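PDB 6VBK: Lon211 from Mycobacterium tuberculosis, which forms the N-terminal domain of an ATP-dependent Lon protease, a region that probably takes part in recognising and binding protein substrates for degradation. Local coordinates for residues V16-D21 with V69-G74; G133-L138 with D194-L199; V61-V66 with L82-Q87. All coordinates share one frame; numbering follows the deposited sequence.

Interaction 1: residues V16-D21 with V69-G74; sequences VLPLED and VPRLNG
R71 leaves the end of strand 65-70 and sends its side chain across strand 9-19, beside the ring of P18. From CB the chain sets CG anti to the backbone N (chi1 170°), runs extended through CD and turns at chi3 (83°), which brings the guanidinium over P18. NE, CZ and NH2 all lie close to the proline CB; CZ is 3.8 Å from P18 CB, which sits over the centre of the guanidinium plane. NH1 points on toward the carboxylate of E20, a long salt bridge with NH1 3.7 Å from E20 OE1. That carboxylate lies at the guanidinium edge, its own plane turned 68° from it. The main partner of NH1 is elsewhere, E39 at the start of helix 38-50, while NH2 makes a weak hydrogen bond to Y76 OH. Beneath this arm the backbones pair as parallel strands, joining the 9-19 and 65-70 strands of the mixed sheet in the Lon substrate-binding domain. V69 uses both its polar backbone atoms: N donates to L17 O (3.3 Å), and O accepts from L19 N (3.0 Å). R71 N then donates to L19 O at 3.1 Å, carrying the parallel pattern one step past P70. In all three bonds the donor stands above the carbonyl plane. P18 and V69 share one face of the sheet, L19 and P70 the other. Upstream, V16 CG1 meets V69 CG2 at 3.8 Å, the two valines crossing obliquely, and Y76 touches both. On the L19 and P70 face, P70 packs against I187 and L190 of helix 183-191.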
ATOM      1  N   VAL B  16       7.290  14.559  -8.319  1.00 51.25           N
ATOM      2  CA  VAL B  16       6.376  14.921  -9.396  1.00 56.80           C
ATOM      3  C   VAL B  16       7.139  15.686 -10.469  1.00 60.27           C
ATOM      4  O   VAL B  16       7.719  16.744 -10.201  1.00 55.18           O
ATOM      5  CB  VAL B  16       5.196  15.749  -8.867  1.00 58.44           C
ATOM      6  CG1 VAL B  16       4.366  16.279 -10.025  1.00 59.59           C
ATOM      7  CG2 VAL B  16       4.339  14.909  -7.938  1.00 57.97           C
ATOM      8  N   LEU B  17       7.133  15.135 -11.682  1.00 45.06           N
ATOM      9  CA  LEU B  17       7.745  15.825 -12.843  1.00 52.18           C
ATOM     10  C   LEU B  17       6.580  16.347 -13.684  1.00 58.26           C
ATOM     11  O   LEU B  17       5.983  15.553 -14.419  1.00 64.22           O
ATOM     12  CB  LEU B  17       8.627  14.852 -13.629  1.00 55.29           C
ATOM     13  CG  LEU B  17       9.674  15.509 -14.527  1.00 58.14           C
ATOM     14  CD1 LEU B  17      10.788  14.535 -14.869  1.00 53.29           C
ATOM     15  CD2 LEU B  17       9.033  16.059 -15.788  1.00 64.88           C
ATOM     16  N   PRO B  18       6.181  17.626 -13.533  1.00 64.23           N
ATOM     17  CA  PRO B  18       5.036  18.168 -14.261  1.00 63.19           C
ATOM     18  C   PRO B  18       5.272  18.329 -15.767  1.00 64.11           C
ATOM     19  O   PRO B  18       6.344  18.733 -16.154  1.00 69.82           O
ATOM     20  CB  PRO B  18       4.846  19.549 -13.620  1.00 76.22           C
ATOM     21  CG  PRO B  18       6.229  19.925 -13.155  1.00 72.47           C
ATOM     22  CD  PRO B  18       6.831  18.620 -12.684  1.00 65.72           C
ATOM     23  N   LEU B  19       4.246  18.001 -16.555  1.00 77.43           N
ATOM     24  CA  LEU B  19       4.283  18.132 -18.034  1.00 87.12           C
ATOM     25  C   LEU B  19       3.271  19.209 -18.441  1.00 92.82           C
ATOM     26  O   LEU B  19       2.059  18.937 -18.361  1.00 90.28           O
ATOM     27  CB  LEU B  19       3.926  16.780 -18.658  1.00 76.69           C
ATOM     28  CG  LEU B  19       4.750  15.592 -18.167  1.00 69.52           C
ATOM     29  CD1 LEU B  19       4.234  14.293 -18.760  1.00 67.45           C
ATOM     30  CD2 LEU B  19       6.221  15.780 -18.500  1.00 67.70           C
ATOM     31  N   GLU B  20       3.754  20.394 -18.821  1.00105.21           N
ATOM     32  CA  GLU B  20       2.854  21.508 -19.220  1.00118.35           C
ATOM     33  C   GLU B  20       2.061  21.086 -20.459  1.00113.71           C
ATOM     34  O   GLU B  20       0.836  21.308 -20.486  1.00110.44           O
ATOM     35  CB  GLU B  20       3.687  22.741 -19.573  1.00126.48           C
ATOM     36  CG  GLU B  20       4.605  23.210 -18.457  1.00127.44           C
ATOM     37  CD  GLU B  20       4.070  24.357 -17.619  1.00123.61           C
ATOM     38  OE1 GLU B  20       2.919  24.263 -17.150  1.00121.04           O
ATOM     39  OE2 GLU B  20       4.806  25.346 -17.444  1.00123.01           O
ATOM     40  N   ASP B  21       2.741  20.475 -21.431  1.00109.16           N
ATOM     41  CA  ASP B  21       2.073  20.026 -22.680  1.00124.36           C
ATOM     42  C   ASP B  21       2.490  18.587 -22.997  1.00141.78           C
ATOM     43  O   ASP B  21       3.693  18.281 -22.908  1.00171.77           O
ATOM     44  CB  ASP B  21       2.335  20.995 -23.836  1.00120.63           C
ATOM     45  CG  ASP B  21       1.274  22.075 -23.957  1.00121.16           C
ATOM     46  OD1 ASP B  21       0.156  21.857 -23.446  1.00118.45           O
ATOM     47  OD2 ASP B  21       1.571  23.126 -24.561  1.00123.28           O
ATOM     48  N   VAL B  69       3.307  13.695 -14.429  1.00 57.93           N
ATOM     49  CA  VAL B  69       1.938  14.112 -14.157  1.00 57.40           C
ATOM     50  C   VAL B  69       1.574  15.248 -15.106  1.00 67.54           C
ATOM     51  O   VAL B  69       2.254  16.279 -15.124  1.00 62.76           O
ATOM     52  CB  VAL B  69       1.750  14.557 -12.697  1.00 58.85           C
ATOM     53  CG1 VAL B  69       0.277  14.800 -12.405  1.00 65.93           C
ATOM     54  CG2 VAL B  69       2.334  13.524 -11.748  1.00 71.73           C
ATOM     55  N   PRO B  70       0.415  15.140 -15.970  1.00 73.62           N
ATOM     56  CA  PRO B  70      -0.412  16.077 -17.114  1.00 88.58           C
ATOM     57  C   PRO B  70      -0.974  17.271 -16.336  1.00100.42           C
ATOM     58  O   PRO B  70      -1.990  17.103 -15.695  1.00117.09           O
ATOM     59  CB  PRO B  70      -1.496  15.162 -17.681  1.00 92.02           C
ATOM     60  CG  PRO B  70      -0.974  13.792 -17.369  1.00 81.76           C
ATOM     61  CD  PRO B  70      -0.410  13.928 -15.971  1.00 83.27           C
ATOM     62  N   ARG B  71      -0.269  18.406 -16.340  1.00 82.02           N
ATOM     63  CA  ARG B  71      -0.771  19.597 -15.604  1.00 98.42           C
ATOM     64  C   ARG B  71      -0.850  20.814 -16.530  1.00109.90           C
ATOM     65  O   ARG B  71       0.196  21.202 -17.079  1.00115.90           O
ATOM     66  CB  ARG B  71       0.165  19.938 -14.442  1.00 92.23           C
ATOM     67  CG  ARG B  71      -0.132  21.281 -13.791  1.00 98.46           C
ATOM     68  CD  ARG B  71       0.976  21.785 -12.888  1.00 94.44           C
ATOM     69  NE  ARG B  71       2.053  22.462 -13.596  1.00 92.65           N
ATOM     70  CZ  ARG B  71       3.176  22.877 -13.025  1.00 88.59           C
ATOM     71  NH1 ARG B  71       4.103  23.485 -13.744  1.00 88.97           N
ATOM     72  NH2 ARG B  71       3.371  22.680 -11.735  1.00 86.32           N
ATOM     73  N   LEU B  72      -2.039  21.410 -16.664  1.00125.86           N
ATOM     74  CA  LEU B  72      -2.194  22.654 -17.465  1.00136.87           C
ATOM     75  C   LEU B  72      -2.808  23.719 -16.551  1.00137.51           C
ATOM     76  O   LEU B  72      -3.959  23.527 -16.113  1.00135.55           O
ATOM     77  CB  LEU B  72      -3.085  22.379 -18.681  1.00140.29           C
ATOM     78  CG  LEU B  72      -4.579  22.226 -18.395  1.00138.69           C
ATOM     79  CD1 LEU B  72      -5.372  22.143 -19.690  1.00136.41           C
ATOM     80  CD2 LEU B  72      -4.845  21.007 -17.528  1.00137.77           C
ATOM     81  N   ASN B  73      -2.071  24.801 -16.282  1.00138.94           N
ATOM     82  CA  ASN B  73      -2.576  25.870 -15.377  1.00144.29           C
ATOM     83  C   ASN B  73      -3.034  25.245 -14.052  1.00139.78           C
ATOM     84  O   ASN B  73      -4.172  25.535 -13.635  1.00146.79           O
ATOM     85  CB  ASN B  73      -3.660  26.729 -16.036  1.00151.71           C
ATOM     86  CG  ASN B  73      -3.155  27.502 -17.236  1.00147.77           C
ATOM     87  OD1 ASN B  73      -2.575  26.925 -18.151  1.00140.51           O
ATOM     88  ND2 ASN B  73      -3.380  28.805 -17.244  1.00154.40           N
ATOM     89  N   GLY B  74      -2.201  24.394 -13.439  1.00125.55           N
ATOM     90  CA  GLY B  74      -2.562  23.736 -12.167  1.00125.19           C
ATOM     91  C   GLY B  74      -3.463  22.533 -12.385  1.00126.68           C
ATOM     92  O   GLY B  74      -3.499  22.021 -13.518  1.00134.13           O
TER

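Interaction 2: residues G133-L138 with D194-L199; sequences GRAQEL and DVVERL
Apolar packing carries this contact between two helix starts that run side by side, their axes 9.3 Å apart at closest approach and 22° from parallel; no hydrogen bond crosses it. A135 points CB at the pair of valines, 3.7 Å from V196 CG2 and a little farther from V195 CG1. One turn on, L138 presses CB against the L199 side chain, with L138 CB 3.6 Å from L199 CD1. L138 CG is anti to the carbonyl carbon (chi1 -55°), and L138 CD1 reaches over the V196 backbone, 3.4 Å from V196 O, while also touching V196 CG1. L199 in turn slides CD1 toward the backbone of A135, 3.5 Å from A135 O.

The charged side chain at the border contributes CD and the near end of its guanidinium. R134 crosses V196 at about a right angle and rests CD 3.7 Å from V196 CG1, with NE equally close to that methyl. Its NH2 goes on to a salt bridge with E200, a second tie between the same helices.

Within the 194-199 segment, D194 is the N-cap: its OD2 accepts from E197 N at 3.0 Å, met from above the carboxylate plane, and so satisfies an amide of the first turn.

The pair joins the beginnings of helices 133-153 and 195-207 in the helical part of the domain, where helix 168-173 covers one side, P168 touching V195 and L199, and A172 touching L199.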
ATOM      1  N   GLY B 133     -11.203 -11.354 -23.160  1.00120.84           N
ATOM      2  CA  GLY B 133     -11.499 -11.808 -24.507  1.00114.50           C
ATOM      3  C   GLY B 133     -12.100 -10.700 -25.347  1.00103.86           C
ATOM      4  O   GLY B 133     -11.723 -10.508 -26.506  1.00 99.88           O
ATOM      5  N   ARG B 134     -13.031  -9.939 -24.762  1.00111.11           N
ATOM      6  CA  ARG B 134     -13.589  -8.777 -25.445  1.00115.28           C
ATOM      7  C   ARG B 134     -12.519  -7.732 -25.729  1.00121.03           C
ATOM      8  O   ARG B 134     -12.570  -7.058 -26.764  1.00111.83           O
ATOM      9  CB  ARG B 134     -14.718  -8.173 -24.608  1.00134.32           C
ATOM     10  CG  ARG B 134     -15.462  -7.018 -25.264  1.00143.67           C
ATOM     11  CD  ARG B 134     -15.223  -5.716 -24.519  1.00141.38           C
ATOM     12  NE  ARG B 134     -16.211  -4.694 -24.855  1.00139.72           N
ATOM     13  CZ  ARG B 134     -17.348  -4.512 -24.192  1.00142.88           C
ATOM     14  NH1 ARG B 134     -17.644  -5.284 -23.156  1.00141.98           N
ATOM     15  NH2 ARG B 134     -18.191  -3.558 -24.563  1.00140.36           N
ATOM     16  N   ALA B 135     -11.539  -7.585 -24.831  1.00 82.98           N
ATOM     17  CA  ALA B 135     -10.451  -6.644 -25.072  1.00 91.34           C
ATOM     18  C   ALA B 135      -9.636  -7.034 -26.297  1.00 87.72           C
ATOM     19  O   ALA B 135      -9.102  -6.162 -26.992  1.00 85.85           O
ATOM     20  CB  ALA B 135      -9.547  -6.551 -23.843  1.00 85.55           C
ATOM     21  N   GLN B 136      -9.527  -8.336 -26.575  1.00101.95           N
ATOM     22  CA  GLN B 136      -8.826  -8.779 -27.776  1.00 94.04           C
ATOM     23  C   GLN B 136      -9.561  -8.340 -29.037  1.00 86.04           C
ATOM     24  O   GLN B 136      -8.928  -7.960 -30.030  1.00 73.86           O
ATOM     25  CB  GLN B 136      -8.661 -10.300 -27.756  1.00115.24           C
ATOM     26  CG  GLN B 136      -7.950 -10.848 -26.523  1.00122.41           C
ATOM     27  CD  GLN B 136      -6.441 -10.730 -26.609  1.00123.36           C
ATOM     28  OE1 GLN B 136      -5.865  -9.696 -26.272  1.00116.71           O
ATOM     29  NE2 GLN B 136      -5.790 -11.799 -27.054  1.00127.76           N
ATOM     30  N   GLU B 137     -10.898  -8.388 -29.018  1.00103.39           N
ATOM     31  CA  GLU B 137     -11.671  -7.939 -30.172  1.00 96.75           C
ATOM     32  C   GLU B 137     -11.615  -6.427 -30.334  1.00 93.82           C
ATOM     33  O   GLU B 137     -11.665  -5.924 -31.462  1.00101.56           O
ATOM     34  CB  GLU B 137     -13.124  -8.401 -30.051  1.00 90.20           C
ATOM     35  CG  GLU B 137     -13.337  -9.887 -30.293  1.00118.88           C
ATOM     36  CD  GLU B 137     -13.508 -10.676 -29.009  1.00135.06           C
ATOM     37  OE1 GLU B 137     -12.741 -11.636 -28.791  1.00135.81           O
ATOM     38  OE2 GLU B 137     -14.414 -10.335 -28.219  1.00141.63           O
ATOM     39  N   LEU B 138     -11.527  -5.685 -29.227  1.00 77.23           N
ATOM     40  CA  LEU B 138     -11.358  -4.239 -29.319  1.00 88.23           C
ATOM     41  C   LEU B 138     -10.015  -3.885 -29.943  1.00 78.44           C
ATOM     42  O   LEU B 138      -9.912  -2.915 -30.703  1.00 78.98           O
ATOM     43  CB  LEU B 138     -11.483  -3.609 -27.933  1.00 80.89           C
ATOM     44  CG  LEU B 138     -12.752  -3.913 -27.140  1.00 97.30           C
ATOM     45  CD1 LEU B 138     -12.622  -3.405 -25.715  1.00 99.04           C
ATOM     46  CD2 LEU B 138     -13.956  -3.296 -27.820  1.00 86.75           C
ATOM     47  N   ASP B 194      -8.958   0.287 -16.799  1.00 93.96           N
ATOM     48  CA  ASP B 194      -9.524  -0.865 -17.554  1.00 94.17           C
ATOM     49  C   ASP B 194      -9.145  -0.745 -19.031  1.00 94.17           C
ATOM     50  O   ASP B 194      -9.404   0.318 -19.618  1.00 89.44           O
ATOM     51  CB  ASP B 194     -11.039  -0.977 -17.376  1.00102.98           C
ATOM     52  CG  ASP B 194     -11.619  -2.205 -18.053  1.00100.53           C
ATOM     53  OD1 ASP B 194     -11.296  -3.324 -17.614  1.00101.05           O
ATOM     54  OD2 ASP B 194     -12.372  -2.035 -19.025  1.00109.13           O
ATOM     55  N   VAL B 195      -8.588  -1.814 -19.609  1.00 99.25           N
ATOM     56  CA  VAL B 195      -8.182  -1.771 -21.010  1.00 78.35           C
ATOM     57  C   VAL B 195      -9.394  -1.779 -21.935  1.00 78.76           C
ATOM     58  O   VAL B 195      -9.356  -1.185 -23.021  1.00 80.16           O
ATOM     59  CB  VAL B 195      -7.217  -2.934 -21.316  1.00 76.24           C
ATOM     60  CG1 VAL B 195      -7.888  -4.278 -21.070  1.00 88.12           C
ATOM     61  CG2 VAL B 195      -6.698  -2.842 -22.746  1.00 78.37           C
ATOM     62  N   VAL B 196     -10.486  -2.432 -21.529  1.00 92.45           N
ATOM     63  CA  VAL B 196     -11.686  -2.460 -22.362  1.00 98.98           C
ATOM     64  C   VAL B 196     -12.241  -1.053 -22.543  1.00 92.98           C
ATOM     65  O   VAL B 196     -12.636  -0.662 -23.648  1.00 88.16           O
ATOM     66  CB  VAL B 196     -12.735  -3.417 -21.763  1.00106.21           C
ATOM     67  CG1 VAL B 196     -14.131  -3.060 -22.252  1.00 95.66           C
ATOM     68  CG2 VAL B 196     -12.401  -4.856 -22.122  1.00100.97           C
ATOM     69  N   GLU B 197     -12.261  -0.265 -21.465  1.00101.78           N
ATOM     70  CA  GLU B 197     -12.768   1.100 -21.555  1.00102.08           C
ATOM     71  C   GLU B 197     -11.894   1.965 -22.456  1.00 91.41           C
ATOM     72  O   GLU B 197     -12.409   2.728 -23.280  1.00 93.56           O
ATOM     73  CB  GLU B 197     -12.866   1.716 -20.162  1.00103.63           C
ATOM     74  CG  GLU B 197     -13.945   1.128 -19.273  1.00113.72           C
ATOM     75  CD  GLU B 197     -13.941   1.738 -17.885  1.00113.28           C
ATOM     76  OE1 GLU B 197     -13.031   1.414 -17.093  1.00123.95           O
ATOM     77  OE2 GLU B 197     -14.838   2.556 -17.591  1.00108.74           O
ATOM     78  N   ARG B 198     -10.570   1.862 -22.313  1.00 83.67           N
ATOM     79  CA  ARG B 198      -9.671   2.712 -23.091  1.00 80.19           C
ATOM     80  C   ARG B 198      -9.805   2.441 -24.584  1.00 81.52           C
ATOM     81  O   ARG B 198      -9.960   3.373 -25.383  1.00 75.54           O
ATOM     82  CB  ARG B 198      -8.225   2.505 -22.642  1.00 74.03           C
ATOM     83  CG  ARG B 198      -7.923   3.019 -21.250  1.00 87.17           C
ATOM     84  CD  ARG B 198      -6.462   3.409 -21.136  1.00 71.87           C
ATOM     85  NE  ARG B 198      -5.571   2.364 -21.627  1.00 89.87           N
ATOM     86  CZ  ARG B 198      -5.140   1.347 -20.891  1.00 80.82           C
ATOM     87  NH1 ARG B 198      -5.519   1.234 -19.626  1.00 71.23           N
ATOM     88  NH2 ARG B 198      -4.328   0.443 -21.420  1.00 74.42           N
ATOM     89  N   LEU B 199      -9.728   1.169 -24.981  1.00 83.71           N
ATOM     90  CA  LEU B 199      -9.917   0.819 -26.386  1.00 77.28           C
ATOM     91  C   LEU B 199     -11.269   1.307 -26.886  1.00 91.37           C
ATOM     92  O   LEU B 199     -11.364   1.941 -27.941  1.00 87.33           O
ATOM     93  CB  LEU B 199      -9.778  -0.693 -26.573  1.00 71.94           C
ATOM     94  CG  LEU B 199      -8.359  -1.258 -26.476  1.00 71.90           C
ATOM     95  CD1 LEU B 199      -8.394  -2.768 -26.331  1.00 97.16           C
ATOM     96  CD2 LEU B 199      -7.548  -0.857 -27.698  1.00 75.24           C
TER

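Interaction 3: residues V61-V66 with L82-Q87; sequences VSKPRV and LGVIEQ
Three nearly straight backbone hydrogen bonds hold the segments together, each donor lying in the plane of the carbonyl it meets. G83 and V66 form a hydrogen-bonded antiparallel pair: G83 N donates to V66 O (2.8 Å) and V66 N to G83 O (2.9 Å). On the other side of the non-hydrogen-bonded pair R65 and V84, I85 N donates to P64 O at 2.9 Å. Farther out, K63 and E86 make a salt bridge whose direct hydrogen bond is weak, K63 NZ standing 3.2 Å from E86 OE1. A water accepts from K63 NZ and donates to E86 OE1, at 2.6 Å from the latter, bridging the two charges. The other carboxylate oxygen, E86 OE2, is held more firmly by R101.

K63 reaches that glutamate by bending at chi2 and chi4, its CB lying 3.6 Å from V84 CG1 and its CD passing along I85 O. P64 and I85 cross at about a right angle, with P64 CB 3.8 Å from I85 CG1; A47 of helix 38-50 packs on P64 and V66. R65, bent at chi3, brings NH2 to within 3.6 Å of L82 CD2, while L82 CD1 lies over one guanidinium face, offset toward the rim.

This is an antiparallel beta hairpin of strands 65-70 and 79-88; on the far edge of the latter, E86 and Q87 both face V99 in a classic beta bulge.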
ATOM      1  N   VAL B  61      23.985   2.024  -8.422  1.00102.80           N
ATOM      2  CA  VAL B  61      23.051   3.166  -8.654  1.00105.70           C
ATOM      3  C   VAL B  61      21.937   2.735  -9.613  1.00 96.76           C
ATOM      4  O   VAL B  61      22.258   2.326 -10.741  1.00 92.53           O
ATOM      5  CB  VAL B  61      23.808   4.388  -9.208  1.00109.45           C
ATOM      6  CG1 VAL B  61      22.925   5.625  -9.256  1.00102.65           C
ATOM      7  CG2 VAL B  61      25.081   4.667  -8.427  1.00115.16           C
ATOM      8  N   SER B  62      20.678   2.836  -9.176  1.00 90.87           N
ATOM      9  CA  SER B  62      19.556   2.494 -10.035  1.00 90.12           C
ATOM     10  C   SER B  62      19.133   3.698 -10.872  1.00 81.50           C
ATOM     11  O   SER B  62      19.508   4.841 -10.602  1.00 80.98           O
ATOM     12  CB  SER B  62      18.379   1.990  -9.195  1.00 92.85           C
ATOM     13  OG  SER B  62      18.769   0.905  -8.371  1.00103.83           O
ATOM     14  N   LYS B  63      18.331   3.423 -11.898  1.00 76.48           N
ATOM     15  CA  LYS B  63      17.805   4.488 -12.737  1.00 66.66           C
ATOM     16  C   LYS B  63      16.827   5.348 -11.939  1.00 60.98           C
ATOM     17  O   LYS B  63      16.026   4.818 -11.161  1.00 60.08           O
ATOM     18  CB  LYS B  63      17.102   3.910 -13.965  1.00 71.71           C
ATOM     19  CG  LYS B  63      17.967   3.007 -14.832  1.00 74.24           C
ATOM     20  CD  LYS B  63      18.944   3.808 -15.676  1.00 91.74           C
ATOM     21  CE  LYS B  63      19.632   2.925 -16.707  1.00102.90           C
ATOM     22  NZ  LYS B  63      18.653   2.282 -17.628  1.00103.86           N
ATOM     23  N   PRO B  64      16.872   6.670 -12.100  1.00 56.08           N
ATOM     24  CA  PRO B  64      15.937   7.533 -11.366  1.00 47.07           C
ATOM     25  C   PRO B  64      14.493   7.255 -11.759  1.00 45.13           C
ATOM     26  O   PRO B  64      14.186   6.969 -12.919  1.00 50.33           O
ATOM     27  CB  PRO B  64      16.368   8.947 -11.773  1.00 53.19           C
ATOM     28  CG  PRO B  64      17.794   8.797 -12.216  1.00 54.93           C
ATOM     29  CD  PRO B  64      17.865   7.447 -12.859  1.00 59.72           C
ATOM     30  N   ARG B  65      13.601   7.339 -10.774  1.00 49.51           N
ATOM     31  CA  ARG B  65      12.175   7.114 -10.972  1.00 50.76           C
ATOM     32  C   ARG B  65      11.417   8.397 -10.663  1.00 58.43           C
ATOM     33  O   ARG B  65      11.564   8.964  -9.576  1.00 55.40           O
ATOM     34  CB  ARG B  65      11.671   5.969 -10.088  1.00 56.96           C
ATOM     35  CG  ARG B  65      12.223   4.605 -10.471  1.00 69.78           C
ATOM     36  CD  ARG B  65      12.157   3.631  -9.305  1.00 75.74           C
ATOM     37  NE  ARG B  65      10.805   3.490  -8.775  1.00 81.05           N
ATOM     38  CZ  ARG B  65       9.950   2.542  -9.146  1.00 88.80           C
ATOM     39  NH1 ARG B  65      10.305   1.644 -10.056  1.00 89.99           N
ATOM     40  NH2 ARG B  65       8.740   2.490  -8.609  1.00 82.84           N
ATOM     41  N   VAL B  66      10.609   8.852 -11.621  1.00 47.54           N
ATOM     42  CA  VAL B  66       9.818  10.065 -11.466  1.00 59.72           C
ATOM     43  C   VAL B  66       8.360   9.743 -11.761  1.00 59.96           C
ATOM     44  O   VAL B  66       8.030   8.703 -12.335  1.00 56.51           O
ATOM     45  CB  VAL B  66      10.307  11.207 -12.383  1.00 56.42           C
ATOM     46  CG1 VAL B  66      11.741  11.585 -12.049  1.00 52.06           C
ATOM     47  CG2 VAL B  66      10.184  10.804 -13.845  1.00 53.45           C
ATOM     48  N   LEU B  82       4.420   6.375 -13.971  1.00 54.78           N
ATOM     49  CA  LEU B  82       5.730   6.040 -13.431  1.00 55.58           C
ATOM     50  C   LEU B  82       6.759   6.063 -14.553  1.00 57.63           C
ATOM     51  O   LEU B  82       6.644   5.313 -15.526  1.00 45.18           O
ATOM     52  CB  LEU B  82       5.692   4.666 -12.762  1.00 54.06           C
ATOM     53  CG  LEU B  82       7.028   4.093 -12.283  1.00 54.89           C
ATOM     54  CD1 LEU B  82       7.713   5.050 -11.320  1.00 54.11           C
ATOM     55  CD2 LEU B  82       6.836   2.726 -11.638  1.00 56.11           C
ATOM     56  N   GLY B  83       7.749   6.933 -14.427  1.00 46.26           N
ATOM     57  CA  GLY B  83       8.754   7.121 -15.461  1.00 40.24           C
ATOM     58  C   GLY B  83      10.132   6.722 -14.973  1.00 44.39           C
ATOM     59  O   GLY B  83      10.502   7.009 -13.832  1.00 48.34           O
ATOM     60  N   VAL B  84      10.886   6.059 -15.843  1.00 39.42           N
ATOM     61  CA  VAL B  84      12.266   5.672 -15.570  1.00 41.33           C
ATOM     62  C   VAL B  84      13.170   6.525 -16.447  1.00 39.09           C
ATOM     63  O   VAL B  84      13.069   6.484 -17.680  1.00 42.67           O
ATOM     64  CB  VAL B  84      12.499   4.175 -15.824  1.00 47.91           C
ATOM     65  CG1 VAL B  84      13.984   3.860 -15.788  1.00 51.08           C
ATOM     66  CG2 VAL B  84      11.752   3.341 -14.796  1.00 47.42           C
ATOM     67  N   ILE B  85      14.044   7.305 -15.814  1.00 40.75           N
ATOM     68  CA  ILE B  85      15.013   8.114 -16.544  1.00 38.83           C
ATOM     69  C   ILE B  85      16.038   7.172 -17.161  1.00 48.42           C
ATOM     70  O   ILE B  85      16.936   6.675 -16.473  1.00 47.82           O
ATOM     71  CB  ILE B  85      15.685   9.156 -15.631  1.00 46.07           C
ATOM     72  CG1 ILE B  85      14.631  10.072 -15.004  1.00 44.65           C
ATOM     73  CG2 ILE B  85      16.703   9.974 -16.414  1.00 41.00           C
ATOM     74  CD1 ILE B  85      13.874  10.916 -16.008  1.00 48.93           C
ATOM     75  N   GLU B  86      15.899   6.909 -18.461  1.00 38.63           N
ATOM     76  CA  GLU B  86      16.755   5.925 -19.114  1.00 38.36           C
ATOM     77  C   GLU B  86      18.115   6.508 -19.472  1.00 51.21           C
ATOM     78  O   GLU B  86      19.140   5.832 -19.326  1.00 49.03           O
ATOM     79  CB  GLU B  86      16.066   5.381 -20.367  1.00 41.58           C
ATOM     80  CG  GLU B  86      14.738   4.684 -20.106  1.00 45.44           C
ATOM     81  CD  GLU B  86      14.904   3.269 -19.582  1.00 60.95           C
ATOM     82  OE1 GLU B  86      16.058   2.809 -19.448  1.00 63.74           O
ATOM     83  OE2 GLU B  86      13.878   2.614 -19.309  1.00 62.18           O
ATOM     84  N   GLN B  87      18.147   7.752 -19.945  1.00 48.32           N
ATOM     85  CA  GLN B  87      19.381   8.380 -20.385  1.00 45.60           C
ATOM     86  C   GLN B  87      19.380   9.848 -19.989  1.00 46.83           C
ATOM     87  O   GLN B  87      18.325  10.470 -19.843  1.00 45.54           O
ATOM     88  CB  GLN B  87      19.569   8.259 -21.902  1.00 48.19           C
ATOM     89  CG  GLN B  87      19.815   6.845 -22.391  1.00 74.99           C
ATOM     90  CD  GLN B  87      19.982   6.776 -23.892  1.00 92.17           C
ATOM     91  OE1 GLN B  87      19.568   7.681 -24.617  1.00 99.00           O
ATOM     92  NE2 GLN B  87      20.598   5.701 -24.369  1.00 99.08           N
TER
HETATM   93  O   HOH W   1      18.191   1.983 -20.698  1.00 83.58           O

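In the fold
Interactions 1 and 3 share strand 65-70, which pairs in parallel with strand 9-19 in the first and antiparallel with strand 79-88 in the second, so together they join three neighbouring strands of one sheet. Their centres lie 18 Å apart, yet they touch directly: L17 CD1 packs 3.9 Å from V66 CG2, beside helix 38-50, which contacts both. Interaction 2 belongs to the helical part, its centre about 28 Å from that of interaction 1 and 30 Å from that of interaction 3, with nearest atoms about 12 and 13 Å away. Helix 183-191, which packs on P70, leads in the chain toward helix 195-207 of interaction 2.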